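Local structure of specific mitochondrial acyl carrier protein (Toxoplasma, 3CE7) at residues A[63-76]-A[83-97]. The protein probably carries growing acyl chains on a phosphopantetheine arm during mitochondrial fatty acid biosynthesis, as acyl carrier proteins do. Residues are numbered along the deposited sequence; the frame is centred on the assembly and turned at random. Where two conformers were deposited one is given.
Sequences FVLDVEEIFDVTVP and FQTLQEIADFVVSER
Helix 63-71 and helix 86-97 run roughly parallel, their axes 11.5 Å apart at an angle of 32°, with V64 nearest I89 along the helices, and V73, in the loop that follows, nearest V93. This is the core of the acyl carrier protein helical bundle; short helix 77-80 lies in the connection between them. V93 CG1 stands against F71 CG at 3.7 Å, while CG2 presses on V67 CG1 at 3.4 Å, tighter than usual for two methyls. Toward the start of helix 86-97, I89 CD1 meets the edge of the F63 ring, and L86 CD2 touches CE2 of that ring at 3.6 Å. I89 CG1 also lies over the centre of the F83 ring, whose edge receives V64 CG2. The F92 ring takes T74 O at its edge, in plane, with V75 CG2 and P76 CD against it. E68 OE2 takes V75 N through its anti lone pair (2.8 Å), and two waters link T74 N and T74 O to E96 OE1, while E96 OE2 forms a salt bridge with K99. Two successive bends in R97 (chi2 -55°, chi3 -61°) lay its CD against V73 CG1; its NE forms a salt bridge with D14, and NH1 donates to D72 O at 3.0 Å, near the guanidinium plane.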
ATOM      1  N   PHE A  63       1.302   6.186  -3.637  1.00 17.44           N
ATOM      2  CA  PHE A  63       1.524   5.205  -2.578  1.00 16.99           C
ATOM      3  C   PHE A  63       2.446   4.081  -3.046  1.00 17.36           C
ATOM      4  O   PHE A  63       3.351   3.670  -2.322  1.00 17.69           O
ATOM      5  CB  PHE A  63       0.206   4.632  -2.058  1.00 17.35           C
ATOM      6  CG  PHE A  63       0.356   3.871  -0.785  1.00 16.48           C
ATOM      7  CD1 PHE A  63       0.568   4.541   0.424  1.00 16.64           C
ATOM      8  CD2 PHE A  63       0.304   2.477  -0.780  1.00 17.21           C
ATOM      9  CE1 PHE A  63       0.742   3.845   1.617  1.00 16.66           C
ATOM     10  CE2 PHE A  63       0.467   1.772   0.418  1.00 17.19           C
ATOM     11  CZ  PHE A  63       0.694   2.454   1.619  1.00 16.51           C
ATOM     12  N   VAL A  64       2.234   3.613  -4.271  1.00 17.50           N
ATOM     13  CA  VAL A  64       3.100   2.592  -4.852  1.00 18.35           C
ATOM     14  C   VAL A  64       4.548   3.084  -4.934  1.00 18.24           C
ATOM     15  O   VAL A  64       5.467   2.346  -4.603  1.00 18.55           O
ATOM     16  CB  VAL A  64       2.586   2.156  -6.236  1.00 18.13           C
ATOM     17  CG1 VAL A  64       3.647   1.377  -7.005  1.00 20.06           C
ATOM     18  CG2 VAL A  64       1.298   1.336  -6.088  1.00 19.04           C
ATOM     19  N   LEU A  65       4.750   4.332  -5.358  1.00 18.53           N
ATOM     20  CA  LEU A  65       6.107   4.887  -5.393  1.00 19.26           C
ATOM     21  C   LEU A  65       6.745   4.891  -4.004  1.00 19.16           C
ATOM     22  O   LEU A  65       7.914   4.505  -3.838  1.00 19.50           O
ATOM     23  CB  LEU A  65       6.098   6.295  -6.001  1.00 19.72           C
ATOM     24  CG  LEU A  65       5.955   6.288  -7.527  1.00 21.63           C
ATOM     25  CD1 LEU A  65       5.468   7.623  -8.066  1.00 24.52           C
ATOM     26  CD2 LEU A  65       7.256   5.877  -8.236  1.00 23.86           C
ATOM     27  N   ASP A  66       5.970   5.294  -3.001  1.00 18.58           N
ATOM     28  CA  ASP A  66       6.434   5.294  -1.613  1.00 19.18           C
ATOM     29  C   ASP A  66       6.858   3.890  -1.174  1.00 18.99           C
ATOM     30  O   ASP A  66       7.880   3.708  -0.502  1.00 19.34           O
ATOM     31  CB  ASP A  66       5.328   5.793  -0.678  1.00 19.22           C
ATOM     32  CG  ASP A  66       5.088   7.294  -0.779  1.00 20.87           C
ATOM     33  OD1 ASP A  66       5.740   7.986  -1.597  1.00 22.19           O
ATOM     34  OD2 ASP A  66       4.231   7.775  -0.015  1.00 22.84           O
ATOM     35  N   VAL A  67       6.043   2.901  -1.535  1.00 18.67           N
ATOM     36  CA  VAL A  67       6.309   1.501  -1.202  1.00 18.54           C
ATOM     37  C   VAL A  67       7.552   0.976  -1.917  1.00 19.35           C
ATOM     38  O   VAL A  67       8.374   0.275  -1.317  1.00 19.32           O
ATOM     39  CB  VAL A  67       5.084   0.608  -1.519  1.00 18.64           C
ATOM     40  CG1 VAL A  67       5.454  -0.887  -1.452  1.00 19.11           C
ATOM     41  CG2 VAL A  67       3.959   0.936  -0.570  1.00 17.66           C
ATOM     42  N   GLU A  68       7.688   1.326  -3.195  1.00 19.49           N
ATOM     43  CA  GLU A  68       8.864   0.942  -3.974  1.00 20.70           C
ATOM     44  C   GLU A  68      10.133   1.485  -3.333  1.00 21.16           C
ATOM     45  O   GLU A  68      11.155   0.793  -3.284  1.00 21.30           O
ATOM     46  CB  GLU A  68       8.742   1.452  -5.404  1.00 20.68           C
ATOM     47  CG  GLU A  68       7.741   0.667  -6.246  1.00 20.89           C
ATOM     48  CD  GLU A  68       7.568   1.231  -7.644  1.00 22.56           C
ATOM     49  OE1 GLU A  68       7.497   2.473  -7.788  1.00 26.70           O
ATOM     50  OE2 GLU A  68       7.489   0.437  -8.596  1.00 23.02           O
ATOM     51  N   GLU A  69      10.057   2.727  -2.847  1.00 21.33           N
ATOM     52  CA  GLU A  69      11.206   3.389  -2.218  1.00 22.30           C
ATOM     53  C   GLU A  69      11.641   2.702  -0.930  1.00 22.59           C
ATOM     54  O   GLU A  69      12.832   2.464  -0.712  1.00 23.81           O
ATOM     55  CB  GLU A  69      10.891   4.869  -1.954  1.00 22.03           C
ATOM     56  CG  GLU A  69      10.884   5.721  -3.212  1.00 22.78           C
ATOM     57  CD  GLU A  69      10.333   7.126  -2.988  1.00 23.44           C
ATOM     58  OE1 GLU A  69       9.854   7.433  -1.873  1.00 23.52           O
ATOM     59  OE2 GLU A  69      10.384   7.920  -3.944  1.00 26.19           O
ATOM     60  N   ILE A  70      10.669   2.380  -0.083  1.00 22.13           N
ATOM     61  CA  ILE A  70      10.945   1.865   1.248  1.00 22.84           C
ATOM     62  C   ILE A  70      11.371   0.395   1.203  1.00 22.32           C
ATOM     63  O   ILE A  70      12.266  -0.016   1.943  1.00 22.78           O
ATOM     64  CB  ILE A  70       9.741   2.099   2.194  1.00 23.09           C
ATOM     65  CG1 ILE A  70       9.657   3.599   2.545  1.00 24.24           C
ATOM     66  CG2 ILE A  70       9.847   1.234   3.438  1.00 23.33           C
ATOM     67  CD1 ILE A  70       8.345   4.062   3.164  1.00 24.55           C
ATOM     68  N   PHE A  71      10.746  -0.385   0.324  1.00 21.84           N
ATOM     69  CA  PHE A  71      10.958  -1.838   0.319  1.00 21.70           C
ATOM     70  C   PHE A  71      11.846  -2.363  -0.802  1.00 22.53           C
ATOM     71  O   PHE A  71      12.124  -3.563  -0.850  1.00 22.68           O
ATOM     72  CB  PHE A  71       9.614  -2.592   0.327  1.00 21.18           C
ATOM     73  CG  PHE A  71       8.846  -2.428   1.606  1.00 20.44           C
ATOM     74  CD1 PHE A  71       9.216  -3.132   2.758  1.00 21.16           C
ATOM     75  CD2 PHE A  71       7.771  -1.548   1.679  1.00 20.32           C
ATOM     76  CE1 PHE A  71       8.521  -2.962   3.950  1.00 22.87           C
ATOM     77  CE2 PHE A  71       7.069  -1.381   2.870  1.00 22.17           C
ATOM     78  CZ  PHE A  71       7.443  -2.089   4.002  1.00 21.54           C
ATOM     79  N   ASP A  72      12.281  -1.465  -1.687  1.00 22.54           N
ATOM     80  CA  ASP A  72      13.151  -1.833  -2.808  0.50 22.99           C
ATOM     81  C   ASP A  72      12.528  -2.940  -3.658  1.00 23.20           C
ATOM     82  O   ASP A  72      13.132  -4.005  -3.866  1.00 22.92           O
ATOM     83  CB  ASP A  72      14.544  -2.248  -2.309  0.50 23.42           C
ATOM     84  CG  ASP A  72      15.302  -1.108  -1.646  0.50 24.23           C
ATOM     85  OD1 ASP A  72      15.015   0.074  -1.943  0.50 26.32           O
ATOM     86  OD2 ASP A  72      16.190  -1.399  -0.819  0.50 26.55           O
ATOM     87  N   VAL A  73      11.302  -2.694  -4.114  1.00 22.57           N
ATOM     88  CA  VAL A  73      10.629  -3.571  -5.067  1.00 22.53           C
ATOM     89  C   VAL A  73      10.198  -2.732  -6.263  1.00 22.73           C
ATOM     90  O   VAL A  73      10.087  -1.511  -6.150  1.00 22.78           O
ATOM     91  CB  VAL A  73       9.404  -4.300  -4.453  1.00 22.54           C
ATOM     92  CG1 VAL A  73       9.844  -5.221  -3.328  1.00 21.81           C
ATOM     93  CG2 VAL A  73       8.336  -3.309  -3.981  1.00 22.48           C
ATOM     94  N   THR A  74       9.982  -3.392  -7.399  1.00 22.75           N
ATOM     95  CA  THR A  74       9.441  -2.747  -8.593  1.00 23.18           C
ATOM     96  C   THR A  74       8.027  -3.255  -8.810  1.00 22.88           C
ATOM     97  O   THR A  74       7.807  -4.464  -8.930  1.00 22.67           O
ATOM     98  CB  THR A  74      10.286  -3.054  -9.849  1.00 23.62           C
ATOM     99  OG1 THR A  74      11.617  -2.571  -9.642  1.00 25.83           O
ATOM    100  CG2 THR A  74       9.693  -2.379 -11.076  1.00 24.60           C
ATOM    101  N   VAL A  75       7.080  -2.322  -8.853  1.00 22.64           N
ATOM    102  CA  VAL A  75       5.690  -2.653  -9.130  1.00 22.43           C
ATOM    103  C   VAL A  75       5.391  -2.257 -10.576  1.00 23.19           C
ATOM    104  O   VAL A  75       5.357  -1.068 -10.890  1.00 23.15           O
ATOM    105  CB  VAL A  75       4.730  -1.923  -8.166  1.00 22.17           C
ATOM    106  CG1 VAL A  75       3.284  -2.347  -8.418  1.00 23.05           C
ATOM    107  CG2 VAL A  75       5.129  -2.187  -6.712  1.00 21.98           C
ATOM    108  N   PRO A  76       5.189  -3.251 -11.457  1.00 23.70           N
ATOM    109  CA  PRO A  76       4.767  -2.962 -12.836  1.00 24.27           C
ATOM    110  C   PRO A  76       3.421  -2.239 -12.891  1.00 25.25           C
ATOM    111  O   PRO A  76       2.578  -2.424 -12.012  1.00 24.77           O
ATOM    112  CB  PRO A  76       4.641  -4.348 -13.470  1.00 24.54           C
ATOM    113  CG  PRO A  76       5.435  -5.263 -12.595  1.00 24.69           C
ATOM    114  CD  PRO A  76       5.367  -4.696 -11.221  1.00 23.82           C
ATOM    115  N   PHE A  83      -4.384  -2.832  -8.035  1.00 19.48           N
ATOM    116  CA  PHE A  83      -4.440  -2.830  -6.569  1.00 18.93           C
ATOM    117  C   PHE A  83      -5.744  -2.196  -6.095  1.00 18.83           C
ATOM    118  O   PHE A  83      -6.117  -1.106  -6.564  1.00 20.14           O
ATOM    119  CB  PHE A  83      -3.300  -2.008  -5.969  1.00 18.46           C
ATOM    120  CG  PHE A  83      -1.962  -2.717  -5.918  1.00 17.42           C
ATOM    121  CD1 PHE A  83      -1.855  -4.098  -5.712  1.00 17.41           C
ATOM    122  CD2 PHE A  83      -0.795  -1.968  -6.039  1.00 15.97           C
ATOM    123  CE1 PHE A  83      -0.606  -4.716  -5.661  1.00 17.27           C
ATOM    124  CE2 PHE A  83       0.460  -2.573  -5.978  1.00 16.03           C
ATOM    125  CZ  PHE A  83       0.563  -3.946  -5.782  1.00 17.59           C
ATOM    126  N   GLN A  84      -6.410  -2.850  -5.143  1.00 18.42           N
ATOM    127  CA  GLN A  84      -7.609  -2.294  -4.517  1.00 18.48           C
ATOM    128  C   GLN A  84      -7.514  -2.172  -2.996  1.00 18.13           C
ATOM    129  O   GLN A  84      -8.237  -1.374  -2.391  1.00 18.36           O
ATOM    130  CB  GLN A  84      -8.849  -3.101  -4.890  1.00 18.74           C
ATOM    131  CG  GLN A  84      -9.197  -3.041  -6.357  1.00 21.90           C
ATOM    132  CD  GLN A  84     -10.418  -3.864  -6.657  1.00 26.44           C
ATOM    133  OE1 GLN A  84     -10.338  -5.088  -6.820  1.00 28.65           O
ATOM    134  NE2 GLN A  84     -11.573  -3.203  -6.719  1.00 28.60           N
ATOM    135  N   THR A  85      -6.630  -2.964  -2.381  1.00 17.32           N
ATOM    136  CA  THR A  85      -6.481  -2.966  -0.917  1.00 16.99           C
ATOM    137  C   THR A  85      -5.016  -2.972  -0.493  1.00 16.25           C
ATOM    138  O   THR A  85      -4.122  -3.348  -1.278  1.00 16.61           O
ATOM    139  CB  THR A  85      -7.132  -4.210  -0.256  1.00 17.15           C
ATOM    140  OG1 THR A  85      -6.347  -5.383  -0.546  1.00 17.54           O
ATOM    141  CG2 THR A  85      -8.582  -4.398  -0.723  1.00 18.19           C
ATOM    142  N   LEU A  86      -4.767  -2.558   0.747  1.00 15.66           N
ATOM    143  CA  LEU A  86      -3.403  -2.602   1.284  1.00 15.53           C
ATOM    144  C   LEU A  86      -2.887  -4.029   1.448  1.00 15.16           C
ATOM    145  O   LEU A  86      -1.690  -4.266   1.307  1.00 15.74           O
ATOM    146  CB  LEU A  86      -3.315  -1.899   2.634  1.00 15.89           C
ATOM    147  CG  LEU A  86      -3.606  -0.403   2.618  1.00 15.58           C
ATOM    148  CD1 LEU A  86      -3.595   0.050   4.047  1.00 15.83           C
ATOM    149  CD2 LEU A  86      -2.582   0.368   1.753  1.00 15.79           C
ATOM    150  N   GLN A  87      -3.775  -4.980   1.750  1.00 15.54           N
ATOM    151  CA  GLN A  87      -3.324  -6.359   1.870  1.00 16.33           C
ATOM    152  C   GLN A  87      -2.683  -6.830   0.572  1.00 15.78           C
ATOM    153  O   GLN A  87      -1.670  -7.538   0.597  1.00 16.28           O
ATOM    154  CB  GLN A  87      -4.460  -7.307   2.254  1.00 16.42           C
ATOM    155  CG  GLN A  87      -3.950  -8.690   2.607  1.00 20.27           C
ATOM    156  CD  GLN A  87      -3.133  -8.669   3.873  1.00 24.22           C
ATOM    157  OE1 GLN A  87      -3.678  -8.494   4.970  1.00 26.85           O
ATOM    158  NE2 GLN A  87      -1.810  -8.813   3.735  1.00 25.63           N
ATOM    159  N   GLU A  88      -3.267  -6.445  -0.559  1.00 16.09           N
ATOM    160  CA  GLU A  88      -2.709  -6.824  -1.859  1.00 15.70           C
ATOM    161  C   GLU A  88      -1.307  -6.248  -2.058  1.00 15.71           C
ATOM    162  O   GLU A  88      -0.417  -6.911  -2.596  1.00 15.35           O
ATOM    163  CB  GLU A  88      -3.630  -6.342  -2.973  1.00 16.32           C
ATOM    164  CG  GLU A  88      -4.944  -7.125  -3.044  1.00 16.94           C
ATOM    165  CD  GLU A  88      -5.948  -6.486  -3.981  1.00 19.24           C
ATOM    166  OE1 GLU A  88      -5.790  -5.289  -4.287  1.00 19.29           O
ATOM    167  OE2 GLU A  88      -6.908  -7.172  -4.404  1.00 22.81           O
ATOM    168  N   ILE A  89      -1.126  -5.000  -1.626  1.00 15.80           N
ATOM    169  CA  ILE A  89       0.162  -4.338  -1.772  1.00 15.99           C
ATOM    170  C   ILE A  89       1.207  -5.033  -0.898  1.00 16.18           C
ATOM    171  O   ILE A  89       2.309  -5.363  -1.381  1.00 16.77           O
ATOM    172  CB  ILE A  89       0.080  -2.833  -1.479  1.00 15.75           C
ATOM    173  CG1 ILE A  89      -0.956  -2.194  -2.414  1.00 17.11           C
ATOM    174  CG2 ILE A  89       1.465  -2.182  -1.698  1.00 15.74           C
ATOM    175  CD1 ILE A  89      -1.140  -0.686  -2.243  1.00 16.83           C
ATOM    176  N   ALA A  90       0.859  -5.259   0.373  1.00 15.71           N
ATOM    177  CA  ALA A  90       1.747  -5.983   1.296  1.00 15.94           C
ATOM    178  C   ALA A  90       2.109  -7.364   0.741  1.00 16.14           C
ATOM    179  O   ALA A  90       3.274  -7.765   0.751  1.00 16.63           O
ATOM    180  CB  ALA A  90       1.112  -6.106   2.665  1.00 16.61           C
ATOM    181  N   ASP A  91       1.105  -8.079   0.238  1.00 16.37           N
ATOM    182  CA  ASP A  91       1.340  -9.390  -0.359  1.00 17.09           C
ATOM    183  C   ASP A  91       2.338  -9.311  -1.523  1.00 16.76           C
ATOM    184  O   ASP A  91       3.204 -10.185  -1.673  1.00 17.08           O
ATOM    185  CB  ASP A  91       0.027 -10.009  -0.843  1.00 17.43           C
ATOM    186  CG  ASP A  91      -0.894 -10.457   0.296  1.00 20.23           C
ATOM    187  OD1 ASP A  91      -0.503 -10.462   1.475  1.00 23.95           O
ATOM    188  OD2 ASP A  91      -2.055 -10.805  -0.010  1.00 24.11           O
ATOM    189  N   PHE A  92       2.204  -8.279  -2.363  1.00 15.97           N
ATOM    190  CA  PHE A  92       3.099  -8.142  -3.512  1.00 16.51           C
ATOM    191  C   PHE A  92       4.531  -7.872  -3.043  1.00 16.15           C
ATOM    192  O   PHE A  92       5.500  -8.440  -3.573  1.00 16.32           O
ATOM    193  CB  PHE A  92       2.637  -7.032  -4.451  1.00 16.74           C
ATOM    194  CG  PHE A  92       3.445  -6.964  -5.710  1.00 17.04           C
ATOM    195  CD1 PHE A  92       3.254  -7.897  -6.720  1.00 18.74           C
ATOM    196  CD2 PHE A  92       4.449  -6.000  -5.865  1.00 18.31           C
ATOM    197  CE1 PHE A  92       4.021  -7.856  -7.895  1.00 18.89           C
ATOM    198  CE2 PHE A  92       5.215  -5.949  -7.035  1.00 18.35           C
ATOM    199  CZ  PHE A  92       5.006  -6.877  -8.041  1.00 17.81           C
ATOM    200  N   VAL A  93       4.663  -7.020  -2.031  1.00 16.13           N
ATOM    201  CA  VAL A  93       5.990  -6.698  -1.499  1.00 16.38           C
ATOM    202  C   VAL A  93       6.658  -7.974  -0.990  1.00 16.66           C
ATOM    203  O   VAL A  93       7.804  -8.274  -1.351  1.00 17.01           O
ATOM    204  CB  VAL A  93       5.914  -5.644  -0.378  1.00 17.07           C
ATOM    205  CG1 VAL A  93       7.240  -5.558   0.368  1.00 17.70           C
ATOM    206  CG2 VAL A  93       5.540  -4.292  -0.958  1.00 17.37           C
ATOM    207  N   VAL A  94       5.939  -8.729  -0.165  1.00 16.50           N
ATOM    208  CA  VAL A  94       6.512  -9.936   0.423  1.00 16.81           C
ATOM    209  C   VAL A  94       6.879 -10.934  -0.674  1.00 17.53           C
ATOM    210  O   VAL A  94       7.977 -11.495  -0.662  1.00 18.02           O
ATOM    211  CB  VAL A  94       5.584 -10.534   1.488  1.00 16.83           C
ATOM    212  CG1 VAL A  94       6.020 -11.968   1.860  1.00 17.37           C
ATOM    213  CG2 VAL A  94       5.575  -9.619   2.708  1.00 16.18           C
ATOM    214  N   SER A  95       5.974 -11.116  -1.638  1.00 17.79           N
ATOM    215  CA  SER A  95       6.218 -12.059  -2.733  0.50 18.56           C
ATOM    216  C   SER A  95       7.475 -11.683  -3.517  1.00 18.44           C
ATOM    217  O   SER A  95       8.292 -12.556  -3.834  1.00 19.46           O
ATOM    218  CB  SER A  95       4.999 -12.175  -3.653  0.50 18.58           C
ATOM    219  OG  SER A  95       4.757 -10.973  -4.349  0.50 19.54           O
ATOM    220  N   GLU A  96       7.659 -10.394  -3.790  1.00 18.84           N
ATOM    221  CA  GLU A  96       8.836  -9.961  -4.547  1.00 18.90           C
ATOM    222  C   GLU A  96      10.109 -10.173  -3.745  1.00 18.72           C
ATOM    223  O   GLU A  96      11.112 -10.668  -4.266  1.00 19.26           O
ATOM    224  CB  GLU A  96       8.707  -8.509  -4.987  1.00 19.29           C
ATOM    225  CG  GLU A  96       7.690  -8.316  -6.111  1.00 20.69           C
ATOM    226  CD  GLU A  96       8.112  -8.998  -7.405  1.00 23.18           C
ATOM    227  OE1 GLU A  96       9.115  -8.565  -8.021  1.00 25.51           O
ATOM    228  OE2 GLU A  96       7.443  -9.971  -7.802  1.00 25.52           O
ATOM    229  N   ARG A  97      10.068  -9.806  -2.471  1.00 18.25           N
ATOM    230  CA  ARG A  97      11.258  -9.924  -1.638  1.00 18.39           C
ATOM    231  C   ARG A  97      11.599 -11.387  -1.353  1.00 18.45           C
ATOM    232  O   ARG A  97      12.767 -11.724  -1.168  1.00 19.07           O
ATOM    233  CB  ARG A  97      11.090  -9.141  -0.335  1.00 18.68           C
ATOM    234  CG  ARG A  97      10.978  -7.626  -0.537  1.00 18.79           C
ATOM    235  CD  ARG A  97      12.152  -7.034  -1.329  1.00 20.44           C
ATOM    236  NE  ARG A  97      13.434  -7.238  -0.658  1.00 21.27           N
ATOM    237  CZ  ARG A  97      14.583  -6.691  -1.046  1.00 25.82           C
ATOM    238  NH1 ARG A  97      14.622  -5.879  -2.100  1.00 25.54           N
ATOM    239  NH2 ARG A  97      15.693  -6.941  -0.364  1.00 26.55           N
TER
HETATM  240  O   HOH W   1      10.830  -6.246  -7.312  1.00 30.08           O
HETATM  241  O   HOH W   2       8.740  -6.722 -10.125  1.00 37.27           O